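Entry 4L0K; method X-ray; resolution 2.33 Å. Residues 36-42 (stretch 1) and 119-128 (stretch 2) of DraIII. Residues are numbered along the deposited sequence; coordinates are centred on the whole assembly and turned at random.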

ATOM      1  N   PRO A  36     -30.015  14.409   2.966  1.00 40.53           N
ATOM      2  CA  PRO A  36     -31.189  13.993   3.753  1.00 35.91           C
ATOM      3  C   PRO A  36     -31.129  12.524   4.185  1.00 41.42           C
ATOM      4  O   PRO A  36     -31.404  12.198   5.345  1.00 46.17           O
ATOM      5  CB  PRO A  36     -32.361  14.223   2.789  1.00 35.82           C
ATOM      6  CG  PRO A  36     -31.749  14.248   1.413  1.00 36.32           C
ATOM      7  CD  PRO A  36     -30.394  14.857   1.610  1.00 37.95           C
ATOM      8  N   PHE A  37     -30.731  11.660   3.257  1.00 43.38           N
ATOM      9  CA  PHE A  37     -30.556  10.225   3.510  1.00 32.28           C
ATOM     10  C   PHE A  37     -29.514   9.887   4.583  1.00 31.97           C
ATOM     11  O   PHE A  37     -29.404   8.737   5.000  1.00 39.11           O
ATOM     12  CB  PHE A  37     -30.225   9.505   2.198  1.00 30.55           C
ATOM     13  CG  PHE A  37     -29.053  10.099   1.463  1.00 37.78           C
ATOM     14  CD1 PHE A  37     -29.209  11.231   0.673  1.00 36.50           C
ATOM     15  CD2 PHE A  37     -27.789   9.531   1.570  1.00 31.91           C
ATOM     16  CE1 PHE A  37     -28.133  11.786   0.006  1.00 34.45           C
ATOM     17  CE2 PHE A  37     -26.711  10.089   0.905  1.00 28.17           C
ATOM     18  CZ  PHE A  37     -26.885  11.209   0.120  1.00 29.32           C
ATOM     19  N   LEU A  38     -28.750  10.880   5.033  1.00 40.63           N
ATOM     20  CA  LEU A  38     -27.795  10.660   6.117  1.00 36.79           C
ATOM     21  C   LEU A  38     -28.253  11.167   7.490  1.00 47.37           C
ATOM     22  O   LEU A  38     -27.571  10.917   8.501  1.00 50.86           O
ATOM     23  CB  LEU A  38     -26.426  11.236   5.766  1.00 34.67           C
ATOM     24  CG  LEU A  38     -25.579  10.309   4.879  1.00 34.34           C
ATOM     25  CD1 LEU A  38     -24.386  11.035   4.331  1.00 22.65           C
ATOM     26  CD2 LEU A  38     -25.154   9.084   5.666  1.00 29.63           C
ATOM     27  N   VAL A  39     -29.411  11.833   7.544  1.00 37.80           N
ATOM     28  CA  VAL A  39     -29.828  12.455   8.806  1.00 31.55           C
ATOM     29  C   VAL A  39     -29.864  11.448   9.964  1.00 29.88           C
ATOM     30  O   VAL A  39     -29.143  11.603  10.951  1.00 39.88           O
ATOM     31  CB  VAL A  39     -31.168  13.253   8.682  1.00 41.10           C
ATOM     32  CG1 VAL A  39     -31.661  13.686  10.052  1.00 39.78           C
ATOM     33  CG2 VAL A  39     -30.986  14.472   7.783  1.00 33.73           C
ATOM     34  N   SER A  40     -30.654  10.392   9.818  1.00 31.89           N
ATOM     35  CA  SER A  40     -30.705   9.339  10.835  1.00 35.76           C
ATOM     36  C   SER A  40     -29.324   8.773  11.151  1.00 34.39           C
ATOM     37  O   SER A  40     -28.981   8.588  12.331  1.00 34.33           O
ATOM     38  CB  SER A  40     -31.643   8.215  10.413  1.00 42.92           C
ATOM     39  OG  SER A  40     -32.953   8.708  10.205  1.00 49.37           O
ATOM     40  N   LEU A  41     -28.514   8.534  10.119  1.00 27.66           N
ATOM     41  CA  LEU A  41     -27.208   7.941  10.383  1.00 34.18           C
ATOM     42  C   LEU A  41     -26.356   8.913  11.214  1.00 31.99           C
ATOM     43  O   LEU A  41     -25.674   8.491  12.162  1.00 26.67           O
ATOM     44  CB  LEU A  41     -26.498   7.503   9.096  1.00 33.46           C
ATOM     45  CG  LEU A  41     -25.357   6.496   9.313  1.00 34.87           C
ATOM     46  CD1 LEU A  41     -25.895   5.222   9.966  1.00 35.84           C
ATOM     47  CD2 LEU A  41     -24.684   6.178   8.003  1.00 26.82           C
ATOM     48  N   SER A  42     -26.459  10.211  10.895  1.00 28.69           N
ATOM     49  CA  SER A  42     -25.762  11.253  11.663  1.00 31.33           C
ATOM     50  C   SER A  42     -26.232  11.258  13.106  1.00 31.92           C
ATOM     51  O   SER A  42     -25.477  11.557  14.030  1.00 43.66           O
ATOM     52  CB  SER A  42     -26.020  12.644  11.079  1.00 33.50           C
ATOM     53  OG  SER A  42     -25.107  12.954  10.048  1.00 45.49           O
TER
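Stretch 2 119-128: ARKLTWLAYQ

Stretch 2 is helical from Ala119 through most of its length, continuing a helix that begins earlier in the chain, and it packs one side against Phe37, Leu38, Ser40 and Leu41 of stretch 1, where a turn leads into the helix that includes Val39 to Ser42 and continues later in the chain. Successive backbone bonds such as Thr123 N to Ala119 O (3.0 Å) and Tyr127 N to Thr123 O (3.1 Å) keep the helical repeat regular. In stretch 1, Val39 N bonds to Pro36 O at 3.0 Å and Ser42 N to Leu38 O at 2.7 Å. The two segments run in the same general sense: the N-terminal part of stretch 2 meets Phe37, its middle meets Leu38, and Tyr127 reaches Ser40 and Leu41. The CA atoms of Phe37 and Arg120 lie 7.2 Å apart, those of Leu38 and Thr123 7.1 Å.

Apolar packing centres on Phe37, whose CA-to-CB bond points toward the helix and whose chi1 is p. The CG methylene of Arg120 lies 3.5 Å from the centroid of the Phe37 ring, only 11° off its normal, a CH-pi contact over one face. Arginine suits this place because its aliphatic stem can cover an aromatic ring while its guanidinium group finds hydrogen bonds elsewhere in the structure. Ala119, with its small methyl, brings CB to 4.2 Å from Phe37 CZ. Farther along, Leu41 CD1 sits 4.0 Å from Tyr127 CZ, an oblique approach of a leucine methyl to the phenol ring.

Polar atoms also line this contact. Ala119 O and Thr123 OG1 lie at the edge of the Phe37 ring, 3.7 Å from CE2 and 3.5 Å from CD2, respectively. Thr123 OG1 donates to Ala119 O at 2.8 Å, so its hydroxyl is satisfied within its own helix and can be buried beside hydrocarbon; it also lies 3.4 Å from Leu38 CD2.

No direct hydrogen bond joins the stretches. Tyr127 OH comes within 3.2 Å of Leu41 N, but the angle is poor; a water makes the connection instead. It donates to Phe37 O at 2.7 Å, accepts from Leu41 N at 2.9 Å, and is hydrogen-bonded to Tyr127 OH at 2.7 Å. Tyrosine suits this position because its long ring carries a hydroxyl to the first turn of the neighbouring helix, where Tyr127 OH also lies 3.6 Å from Ser40 CB. Together the contacts bury 394 Å², summed over both sides.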

ATOM      1  N   ALA A 119     -22.051   8.915  -2.229  1.00 31.26           N
ATOM      2  CA  ALA A 119     -22.592   9.064  -0.872  1.00 31.10           C
ATOM      3  C   ALA A 119     -23.889   8.246  -0.663  1.00 32.37           C
ATOM      4  O   ALA A 119     -24.070   7.571   0.375  1.00 30.61           O
ATOM      5  CB  ALA A 119     -22.823  10.535  -0.539  1.00 25.85           C
ATOM      6  N   ARG A 120     -24.781   8.295  -1.651  1.00 26.30           N
ATOM      7  CA  ARG A 120     -26.053   7.577  -1.515  1.00 38.04           C
ATOM      8  C   ARG A 120     -25.836   6.053  -1.475  1.00 32.88           C
ATOM      9  O   ARG A 120     -26.436   5.337  -0.665  1.00 30.41           O
ATOM     10  CB  ARG A 120     -27.015   7.951  -2.643  1.00 35.68           C
ATOM     11  CG  ARG A 120     -28.111   8.941  -2.260  1.00 37.76           C
ATOM     12  CD  ARG A 120     -29.078   9.153  -3.431  1.00 38.95           C
ATOM     13  NE  ARG A 120     -28.382   9.676  -4.603  1.00 36.38           N
ATOM     14  CZ  ARG A 120     -28.461  10.936  -5.018  1.00 40.74           C
ATOM     15  NH1 ARG A 120     -29.224  11.811  -4.365  1.00 38.70           N
ATOM     16  NH2 ARG A 120     -27.784  11.324  -6.089  1.00 36.44           N
ATOM     17  N   LYS A 121     -24.949   5.580  -2.343  1.00 30.77           N
ATOM     18  CA  LYS A 121     -24.671   4.156  -2.466  1.00 30.49           C
ATOM     19  C   LYS A 121     -24.112   3.619  -1.170  1.00 29.29           C
ATOM     20  O   LYS A 121     -24.551   2.597  -0.668  1.00 32.67           O
ATOM     21  CB  LYS A 121     -23.664   3.911  -3.584  1.00 30.84           C
ATOM     22  CG  LYS A 121     -23.226   2.462  -3.690  1.00 39.84           C
ATOM     23  CD  LYS A 121     -24.387   1.535  -4.051  1.00 39.04           C
ATOM     24  CE  LYS A 121     -23.909   0.098  -4.159  1.00 39.79           C
ATOM     25  NZ  LYS A 121     -22.826  -0.054  -5.179  1.00 44.74           N
ATOM     26  N   LEU A 122     -23.135   4.340  -0.641  1.00 34.93           N
ATOM     27  CA  LEU A 122     -22.442   3.961   0.572  1.00 30.27           C
ATOM     28  C   LEU A 122     -23.375   3.962   1.783  1.00 33.74           C
ATOM     29  O   LEU A 122     -23.235   3.113   2.674  1.00 34.23           O
ATOM     30  CB  LEU A 122     -21.269   4.918   0.789  1.00 27.42           C
ATOM     31  CG  LEU A 122     -19.865   4.436   0.442  1.00 30.75           C
ATOM     32  CD1 LEU A 122     -19.857   3.212  -0.464  1.00 31.84           C
ATOM     33  CD2 LEU A 122     -19.050   5.557  -0.157  1.00 30.76           C
ATOM     34  N   THR A 123     -24.318   4.907   1.829  1.00 26.22           N
ATOM     35  CA  THR A 123     -25.337   4.877   2.889  1.00 28.94           C
ATOM     36  C   THR A 123     -26.233   3.635   2.771  1.00 26.30           C
ATOM     37  O   THR A 123     -26.614   2.984   3.778  1.00 28.68           O
ATOM     38  CB  THR A 123     -26.236   6.137   2.854  1.00 27.54           C
ATOM     39  OG1 THR A 123     -25.415   7.308   2.781  1.00 31.41           O
ATOM     40  CG2 THR A 123     -27.109   6.200   4.098  1.00 28.09           C
ATOM     41  N   TRP A 124     -26.585   3.322   1.532  1.00 26.93           N
ATOM     42  CA  TRP A 124     -27.407   2.150   1.257  1.00 34.35           C
ATOM     43  C   TRP A 124     -26.687   0.861   1.707  1.00 36.80           C
ATOM     44  O   TRP A 124     -27.296  -0.017   2.331  1.00 32.16           O
ATOM     45  CB  TRP A 124     -27.766   2.115  -0.231  1.00 38.34           C
ATOM     46  CG  TRP A 124     -28.600   0.936  -0.677  1.00 43.51           C
ATOM     47  CD1 TRP A 124     -29.957   0.788  -0.548  1.00 42.83           C
ATOM     48  CD2 TRP A 124     -28.133  -0.236  -1.368  1.00 32.85           C
ATOM     49  NE1 TRP A 124     -30.357  -0.403  -1.098  1.00 40.40           N
ATOM     50  CE2 TRP A 124     -29.264  -1.052  -1.608  1.00 32.33           C
ATOM     51  CE3 TRP A 124     -26.870  -0.677  -1.793  1.00 27.11           C
ATOM     52  CZ2 TRP A 124     -29.169  -2.301  -2.249  1.00 30.32           C
ATOM     53  CZ3 TRP A 124     -26.773  -1.914  -2.446  1.00 26.61           C
ATOM     54  CH2 TRP A 124     -27.923  -2.710  -2.667  1.00 29.16           C
ATOM     55  N   LEU A 125     -25.391   0.767   1.407  1.00 28.25           N
ATOM     56  CA  LEU A 125     -24.592  -0.393   1.813  1.00 29.26           C
ATOM     57  C   LEU A 125     -24.557  -0.441   3.323  1.00 30.98           C
ATOM     58  O   LEU A 125     -24.654  -1.519   3.921  1.00 33.43           O
ATOM     59  CB  LEU A 125     -23.144  -0.275   1.318  1.00 22.24           C
ATOM     60  CG  LEU A 125     -22.640  -1.018   0.086  1.00 32.73           C
ATOM     61  CD1 LEU A 125     -23.745  -1.816  -0.603  1.00 23.05           C
ATOM     62  CD2 LEU A 125     -21.932  -0.042  -0.865  1.00 30.32           C
ATOM     63  N   ALA A 126     -24.396   0.735   3.937  1.00 25.84           N
ATOM     64  CA  ALA A 126     -24.175   0.805   5.386  1.00 26.87           C
ATOM     65  C   ALA A 126     -25.380   0.273   6.169  1.00 26.07           C
ATOM     66  O   ALA A 126     -25.222  -0.436   7.166  1.00 24.75           O
ATOM     67  CB  ALA A 126     -23.806   2.222   5.830  1.00 18.92           C
ATOM     68  N   TYR A 127     -26.582   0.596   5.705  1.00 29.84           N
ATOM     69  CA  TYR A 127     -27.775   0.082   6.385  1.00 32.52           C
ATOM     70  C   TYR A 127     -27.967  -1.444   6.243  1.00 34.65           C
ATOM     71  O   TYR A 127     -28.854  -2.024   6.861  1.00 34.01           O
ATOM     72  CB  TYR A 127     -29.034   0.866   5.959  1.00 26.79           C
ATOM     73  CG  TYR A 127     -29.177   2.157   6.725  1.00 29.89           C
ATOM     74  CD1 TYR A 127     -29.438   2.137   8.088  1.00 34.18           C
ATOM     75  CD2 TYR A 127     -29.039   3.394   6.097  1.00 32.04           C
ATOM     76  CE1 TYR A 127     -29.560   3.310   8.815  1.00 38.44           C
ATOM     77  CE2 TYR A 127     -29.168   4.587   6.825  1.00 31.12           C
ATOM     78  CZ  TYR A 127     -29.422   4.532   8.187  1.00 35.87           C
ATOM     79  OH  TYR A 127     -29.538   5.683   8.952  1.00 34.06           O
ATOM     80  N   GLN A 128     -27.121  -2.077   5.437  1.00 31.98           N
ATOM     81  CA  GLN A 128     -27.159  -3.516   5.224  1.00 28.57           C
ATOM     82  C   GLN A 128     -25.932  -4.203   5.832  1.00 34.00           C
ATOM     83  O   GLN A 128     -25.653  -5.369   5.544  1.00 34.36           O
ATOM     84  CB  GLN A 128     -27.228  -3.818   3.728  1.00 30.21           C
ATOM     85  CG  GLN A 128     -28.534  -3.402   3.062  1.00 28.57           C
ATOM     86  CD  GLN A 128     -28.500  -3.583   1.562  1.00 36.19           C
ATOM     87  OE1 GLN A 128     -28.865  -4.640   1.039  1.00 43.22           O
ATOM     88  NE2 GLN A 128     -28.049  -2.552   0.855  1.00 44.73           N
TER
HETATM   89  O   HOH W   1     -29.742   7.966   7.515  1.00 32.90           O